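Local coordinates for putative chorismate mutase (Yersinia pestis biovar Microtus str. 91001, PDB 2GBB) that catalyses the Claisen rearrangement of chorismate to prephenate as a secreted, all-helical chorismate mutase, at the interface of chains A and B. Sequence-based numbering; all coordinates share one arbitrary frame. Chains: chain A/B, putative chorismate mutase.

The interface of chains A and B. Residues chain A 67, 70-71, 74-75, 78; chain B 74, 78-79, 81.
A:Ala71 and B:Ala78 meet where helix 55-82 of chain A packs nearly antiparallel against helix 59-82 of chain B, with their CA atoms 4.2 Å apart. The small alanine side chains are consistent with this close approach. B:Ala78 CB rests against the backbone of A:Ala71 and also touches A:Tyr74 CB. B:Ala78 CB also lies over one face of the A:Arg75 guanidinium, toward its rim, 3.5 Å from A:Arg75 NE.

A:Arg75 is extended along its aliphatic chain (chi2 177°) and carries its guanidinium across to B:Asp79. Its NH2 donates to the carboxylate OD1 of B:Asp79 at 2.6 Å, a hydrogen bond that is also a salt bridge. The bond is fairly straight, 156° at H. OD1 receives it on its anti lone pair and lies close to the guanidinium plane, although the carboxylate is turned 50° from that plane. Water 1 adds a second link, bridging A:Arg75 NE, 2.9 Å from the oxygen of water 1, and the same OD1. Two neighbouring guanidinium nitrogens thus converge on one oxygen, one directly and one through water, which should restrain rotation of the group.

The two Tyr74 side chains cross at about a right angle. Their CD1 atoms touch at 3.7 Å. Beside them, A:Tyr74 CB packs on the backbone O of B:Tyr74 at 3.4 Å, and A:Ala78 CB meets B:Tyr74 CB.

B:Leu81 buries more surface than any other residue here. The CD1 branch reaches the backbone O of A:Asn67 at 3.5 Å and also touches A:Lys70 CB, A:Ala71 and the ring carbon CE2 of A:Tyr74. The CD2 branch faces A:Asn67 OD1 more loosely.

This helix-helix patch joins two identical chains across a two-fold axis, so each contact has a twin. It may serve a biological dimer. A:Lys70 and A:Ala71 belong to the substrate site, so the packing may also steady part of the active-site helix.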
# COMPACT_ATOMS: atom_id res chain seq x y z
N ASN A 67 10.46 -3.88 -6.28
CA ASN A 67 9.03 -4.22 -6.25
C ASN A 67 8.53 -4.91 -4.97
O ASN A 67 7.49 -4.52 -4.41
CB ASN A 67 8.64 -5.03 -7.51
CG ASN A 67 8.65 -4.15 -8.74
OD1 ASN A 67 8.70 -2.93 -8.61
ND2 ASN A 67 8.65 -4.73 -9.93
N LYS A 70 8.65 -2.23 -2.25
CA LYS A 70 7.49 -1.35 -2.37
C LYS A 70 6.18 -2.04 -1.98
O LYS A 70 5.34 -1.45 -1.27
CB LYS A 70 7.40 -0.72 -3.76
CG LYS A 70 8.60 0.21 -4.09
CD LYS A 70 8.29 1.04 -5.37
CE LYS A 70 8.06 0.20 -6.59
NZ LYS A 70 8.27 1.05 -7.75
N ALA A 71 6.02 -3.30 -2.42
CA ALA A 71 4.80 -4.03 -2.08
C ALA A 71 4.63 -4.05 -0.54
O ALA A 71 3.56 -3.76 0.01
CB ALA A 71 4.85 -5.46 -2.69
N TYR A 74 3.82 -0.46 0.77
CA TYR A 74 2.44 -0.07 0.45
C TYR A 74 1.42 -0.68 1.44
O TYR A 74 0.50 -0.01 1.92
CB TYR A 74 2.09 -0.58 -0.94
CG TYR A 74 2.47 0.36 -2.08
CD1 TYR A 74 2.16 1.72 -2.02
CD2 TYR A 74 3.20 -0.13 -3.20
CE1 TYR A 74 2.51 2.59 -3.07
CE2 TYR A 74 3.56 0.71 -4.24
CZ TYR A 74 3.22 2.05 -4.16
OH TYR A 74 3.60 2.81 -5.21
N ARG A 75 1.63 -1.97 1.72
CA ARG A 75 0.82 -2.75 2.61
C ARG A 75 0.88 -2.21 4.03
O ARG A 75 -0.17 -2.09 4.66
CB ARG A 75 1.22 -4.22 2.51
CG ARG A 75 0.60 -4.84 1.28
CD ARG A 75 0.99 -6.32 1.01
NE ARG A 75 0.56 -6.66 -0.36
CZ ARG A 75 1.31 -7.26 -1.28
NH1 ARG A 75 2.55 -7.65 -0.98
NH2 ARG A 75 0.82 -7.47 -2.52
N ALA A 78 -1.13 1.10 4.15
CA ALA A 78 -2.57 0.79 4.19
C ALA A 78 -3.02 0.43 5.62
O ALA A 78 -3.94 1.05 6.20
CB ALA A 78 -2.87 -0.34 3.21
N TYR B 74 -3.68 1.76 -1.79
CA TYR B 74 -2.32 1.25 -1.43
C TYR B 74 -2.17 -0.24 -1.67
O TYR B 74 -1.11 -0.69 -2.11
CB TYR B 74 -1.98 1.54 0.05
CG TYR B 74 -1.58 2.98 0.37
CD1 TYR B 74 -0.57 3.62 -0.36
CD2 TYR B 74 -2.14 3.66 1.49
CE1 TYR B 74 -0.13 4.92 -0.05
CE2 TYR B 74 -1.73 4.98 1.80
CZ TYR B 74 -0.72 5.59 1.02
OH TYR B 74 -0.27 6.86 1.32
N ALA B 78 0.22 -2.27 -4.29
CA ALA B 78 1.09 -3.40 -3.89
C ALA B 78 0.86 -4.62 -4.75
O ALA B 78 1.83 -5.19 -5.24
CB ALA B 78 0.91 -3.76 -2.36
N ASP B 79 -0.40 -5.03 -4.93
CA ASP B 79 -0.71 -6.27 -5.63
C ASP B 79 -0.30 -6.23 -7.10
O ASP B 79 0.18 -7.24 -7.63
CB ASP B 79 -2.20 -6.63 -5.53
CG ASP B 79 -2.59 -7.24 -4.15
OD1 ASP B 79 -1.73 -7.36 -3.23
OD2 ASP B 79 -3.77 -7.59 -3.97
N LEU B 81 2.18 -4.73 -8.54
CA LEU B 81 3.63 -4.87 -8.80
C LEU B 81 3.99 -6.29 -9.28
O LEU B 81 4.79 -6.45 -10.23
CB LEU B 81 4.44 -4.48 -7.56
CG LEU B 81 4.22 -3.03 -7.15
CD1 LEU B 81 4.74 -2.78 -5.80
CD2 LEU B 81 4.85 -2.08 -8.13
O HOH W 1 -2.07 -5.82 -1.19